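Local coordinates for oligopeptide ABC transporter OppAIV (Borrelia burgdorferi B31, PDB 4GL8), which binds a peptide in this structure and probably captures oligopeptides for import through an ABC transporter, at residues A[45-49]-A[124-128]; A[172-176]-A[430-435]. All coordinates share one frame; numbering follows the deposited sequence.

Contact 1: residues A[45-49]-A[124-128]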
# COMPACT_ATOMS: atom_id res chain seq x y z
N ALA A 45 3.17 -7.62 10.90
CA ALA A 45 3.03 -7.75 9.45
C ALA A 45 1.66 -8.25 9.03
O ALA A 45 1.23 -8.00 7.88
CB ALA A 45 4.12 -8.66 8.87
N GLN A 46 0.98 -8.95 9.92
CA GLN A 46 -0.31 -9.57 9.58
C GLN A 46 -1.44 -8.60 9.85
O GLN A 46 -2.58 -8.89 9.49
CB GLN A 46 -0.50 -10.89 10.31
CG GLN A 46 0.56 -11.91 9.92
CD GLN A 46 0.28 -13.31 10.44
OE1 GLN A 46 -0.34 -13.49 11.49
NE2 GLN A 46 0.72 -14.32 9.68
N LEU A 47 -1.13 -7.45 10.47
CA LEU A 47 -2.12 -6.41 10.73
C LEU A 47 -1.84 -5.13 9.95
O LEU A 47 -2.69 -4.29 9.85
CB LEU A 47 -2.18 -6.07 12.23
CG LEU A 47 -2.41 -7.22 13.22
CD1 LEU A 47 -2.36 -6.73 14.66
CD2 LEU A 47 -3.75 -7.92 12.99
N ILE A 48 -0.64 -4.96 9.42
CA ILE A 48 -0.29 -3.72 8.70
C ILE A 48 -1.06 -3.63 7.40
O ILE A 48 -1.07 -4.58 6.64
CB ILE A 48 1.22 -3.67 8.36
CG1 ILE A 48 2.03 -3.38 9.61
CG2 ILE A 48 1.53 -2.59 7.33
CD1 ILE A 48 3.45 -3.86 9.51
N ASN A 49 -1.67 -2.48 7.13
CA ASN A 49 -2.35 -2.27 5.85
C ASN A 49 -1.93 -0.98 5.18
O ASN A 49 -2.64 -0.49 4.31
CB ASN A 49 -3.86 -2.29 6.03
CG ASN A 49 -4.35 -1.27 7.05
OD1 ASN A 49 -3.66 -0.28 7.36
ND2 ASN A 49 -5.55 -1.52 7.61
N THR A 124 -7.77 -12.76 15.12
CA THR A 124 -6.62 -11.87 14.84
C THR A 124 -7.04 -10.50 14.29
O THR A 124 -6.32 -9.49 14.44
CB THR A 124 -5.66 -12.54 13.83
OG1 THR A 124 -5.31 -13.86 14.28
CG2 THR A 124 -4.37 -11.71 13.65
N GLY A 125 -8.18 -10.47 13.59
CA GLY A 125 -8.74 -9.24 13.06
C GLY A 125 -7.89 -8.58 11.99
O GLY A 125 -7.89 -7.37 11.87
N SER A 126 -7.15 -9.37 11.21
CA SER A 126 -6.36 -8.80 10.11
C SER A 126 -7.30 -8.22 9.06
O SER A 126 -8.15 -8.93 8.54
CB SER A 126 -5.46 -9.85 9.45
OG SER A 126 -4.88 -9.30 8.25
N SER A 127 -7.13 -6.93 8.74
CA SER A 127 -8.01 -6.29 7.77
C SER A 127 -7.65 -6.68 6.31
O SER A 127 -8.35 -6.29 5.37
CB SER A 127 -7.92 -4.77 7.93
OG SER A 127 -6.66 -4.30 7.45
N PHE A 128 -6.56 -7.44 6.13
CA PHE A 128 -6.08 -7.86 4.79
C PHE A 128 -6.30 -9.31 4.51
O PHE A 128 -5.96 -9.81 3.43
CB PHE A 128 -4.56 -7.56 4.62
CG PHE A 128 -4.26 -6.51 3.57
CD1 PHE A 128 -4.76 -6.65 2.25
CD2 PHE A 128 -3.46 -5.42 3.86
CE1 PHE A 128 -4.47 -5.69 1.28
CE2 PHE A 128 -3.18 -4.46 2.90
CZ PHE A 128 -3.67 -4.60 1.61
O HOH W 1 -5.36 -5.07 9.96
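The ring of Phe128 meets residues 45-49 with its edge: Ile48 O and Asn49 CA both lie near the ring plane, Asn49 CA 3.8 Å from CE2. Asn49 CB also comes against CD2, while His179 makes an edge-to-face pair with the ring and a modified side chain of the bound peptide packs on it. The second flat group, the amide of Asn49, gives an N-H from ND2 to Ser127 OG over 3.0 Å, the hydroxyl being tilted 17° from the amide plane. Ser126 shows how one hydroxyl can serve two loops. Its OG, swung away from the backbone N (chi1 171°), donates to Gln46 O at 2.6 Å, almost in line with the carbonyl bond, and accepts a capping bond from Phe128 N. Water 1 adds a bridge, donating to Leu47 O and accepting from Ser127 N. At the partly exposed end, Leu47 CD2 rests 3.3 Å from Thr124 O and also touches Thr124 CG2. The joined loops lead into helices 51-57 and 129-135; Gln46 packs on helix 109-119, and Asn49 touches helix 408-417 while its backbone bonds the peptide.

Contact 2: residues A[172-176]-A[430-435]; sequences YFLDM and DYADPM
Tyr172 leans across Tyr431 and Asp433, and its atoms report the packing in order. CB lies 4.0 Å from Asp433 CB, and CG is a little closer to that same methylene. Beyond CG the ring divides its neighbours: CD1 and CE1 run beside the Asp433 carboxylate, with CD1 3.4 Å from OD1, whereas CD2 and CE2 approach Tyr431, Tyr172 CD2 coming within 3.4 Å of Tyr431 CE2. At the tip, OH comes loosely against Met435 CB, 4.3 Å away. The two tyrosine rings are almost parallel, 7° apart, yet so far displaced that they barely overlap. CG of each tyrosine lies between its backbone N and carbonyl carbon (chi1 48° in Tyr172), a placing that brings these two ring edges together. Met176 occupies the same side of the Tyr431 ring as Tyr172: its SD stands above the face, 4.7 Å from the centroid, a Met-aromatic contact. Asp175 supplies the polar link, OD2 accepting from Ala432 N at 2.9 Å through a rather bent bond, while OD1 forms a salt bridge with Arg519. Asp433 OD2 caps Met435 N at 2.8 Å and pairs with Arg474. Around Ala432 the chain makes an inverse gamma turn; just before it Asp430 OD1 bonds the peptide backbone, consistent with the ligand cleft of family 5 solute-binding proteins.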
# COMPACT_ATOMS: atom_id res chain seq x y z
N TYR A 172 0.83 -13.56 -11.03
CA TYR A 172 1.40 -12.61 -10.07
C TYR A 172 1.49 -13.14 -8.62
O TYR A 172 1.86 -12.41 -7.71
CB TYR A 172 0.58 -11.31 -10.07
CG TYR A 172 -0.90 -11.53 -10.00
CD1 TYR A 172 -1.64 -11.67 -11.16
CD2 TYR A 172 -1.55 -11.64 -8.78
CE1 TYR A 172 -3.00 -11.89 -11.12
CE2 TYR A 172 -2.92 -11.84 -8.73
CZ TYR A 172 -3.63 -11.97 -9.91
OH TYR A 172 -4.98 -12.20 -9.88
N PHE A 173 1.14 -14.39 -8.37
CA PHE A 173 1.30 -14.93 -7.00
C PHE A 173 2.71 -14.76 -6.39
O PHE A 173 2.88 -14.31 -5.24
CB PHE A 173 0.92 -16.41 -6.96
CG PHE A 173 1.06 -17.03 -5.61
CD1 PHE A 173 0.34 -16.56 -4.54
CD2 PHE A 173 1.94 -18.09 -5.42
CE1 PHE A 173 0.47 -17.13 -3.29
CE2 PHE A 173 2.08 -18.66 -4.16
CZ PHE A 173 1.33 -18.18 -3.10
N LEU A 174 3.75 -15.12 -7.12
CA LEU A 174 5.10 -14.95 -6.57
C LEU A 174 5.36 -13.51 -6.10
O LEU A 174 5.91 -13.27 -5.02
CB LEU A 174 6.17 -15.41 -7.58
CG LEU A 174 6.12 -16.88 -8.03
CD1 LEU A 174 7.02 -17.19 -9.22
CD2 LEU A 174 6.49 -17.79 -6.86
N ASP A 175 4.95 -12.53 -6.89
CA ASP A 175 5.25 -11.14 -6.54
C ASP A 175 4.45 -10.72 -5.29
O ASP A 175 4.88 -9.91 -4.49
CB ASP A 175 4.94 -10.24 -7.74
CG ASP A 175 5.46 -8.87 -7.55
OD1 ASP A 175 6.70 -8.72 -7.45
OD2 ASP A 175 4.65 -7.95 -7.47
N MET A 176 3.32 -11.38 -5.12
CA MET A 176 2.39 -11.22 -4.02
C MET A 176 2.99 -11.66 -2.68
O MET A 176 2.67 -11.10 -1.62
CB MET A 176 1.18 -12.09 -4.40
CG MET A 176 -0.08 -11.95 -3.64
SD MET A 176 -1.38 -12.71 -4.66
CE MET A 176 -2.71 -11.81 -3.89
N ASP A 430 0.17 -3.63 -4.18
CA ASP A 430 0.77 -4.63 -3.34
C ASP A 430 1.44 -5.70 -4.18
O ASP A 430 2.15 -6.52 -3.64
CB ASP A 430 -0.30 -5.27 -2.45
CG ASP A 430 -0.97 -4.25 -1.49
OD1 ASP A 430 -0.25 -3.37 -0.94
OD2 ASP A 430 -2.20 -4.35 -1.30
N TYR A 431 1.18 -5.72 -5.49
CA TYR A 431 1.79 -6.68 -6.40
C TYR A 431 1.63 -6.19 -7.82
O TYR A 431 0.83 -5.31 -8.07
CB TYR A 431 1.21 -8.10 -6.21
CG TYR A 431 -0.31 -8.22 -6.27
CD1 TYR A 431 -1.09 -8.17 -5.12
CD2 TYR A 431 -0.96 -8.42 -7.47
CE1 TYR A 431 -2.46 -8.29 -5.19
CE2 TYR A 431 -2.35 -8.53 -7.55
CZ TYR A 431 -3.09 -8.46 -6.41
OH TYR A 431 -4.46 -8.56 -6.53
N ALA A 432 2.38 -6.77 -8.76
CA ALA A 432 2.54 -6.23 -10.11
C ALA A 432 1.40 -6.68 -11.05
O ALA A 432 1.63 -7.36 -12.03
CB ALA A 432 3.89 -6.67 -10.66
N ASP A 433 0.17 -6.31 -10.75
CA ASP A 433 -0.99 -6.65 -11.60
C ASP A 433 -2.13 -5.69 -11.28
O ASP A 433 -2.34 -5.36 -10.11
CB ASP A 433 -1.40 -8.11 -11.39
CG ASP A 433 -2.58 -8.53 -12.25
OD1 ASP A 433 -2.34 -9.13 -13.32
OD2 ASP A 433 -3.76 -8.25 -11.87
N PRO A 434 -2.85 -5.20 -12.29
CA PRO A 434 -3.94 -4.28 -12.02
C PRO A 434 -4.97 -4.77 -10.96
O PRO A 434 -5.66 -3.94 -10.38
CB PRO A 434 -4.60 -4.14 -13.39
CG PRO A 434 -4.24 -5.41 -14.10
CD PRO A 434 -2.82 -5.59 -13.70
N MET A 435 -5.06 -6.06 -10.70
CA MET A 435 -6.01 -6.54 -9.69
C MET A 435 -5.81 -5.95 -8.29
O MET A 435 -6.78 -5.85 -7.53
CB MET A 435 -6.06 -8.07 -9.62
CG MET A 435 -7.16 -8.66 -8.73
SD MET A 435 -8.90 -8.25 -9.13
CE MET A 435 -9.03 -8.93 -10.75

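Two contacts in series illustrate how a peptide site can be assembled from distant loops. From the N terminus, contact 1 closes first, joining the loop after strand 31-35 to the one after helix 109-119; the chain between them holds helix 51-57 and strands 65-67, 74-84 and 90-95. Only after helix 129-135 and strands 154-158 and 161-165 does contact 2 open, and its much longer loop returns at residues 430-435, behind strand 422-428. The loops neither nest nor cross, but the contacts touch in space, Phe128 CZ lying 3.3 Å from Asp430 OD2. Together they tie the loops before helices 51-57 and 129-135 to helix 173-176 and the loop after strand 422-428, beside the bound peptide.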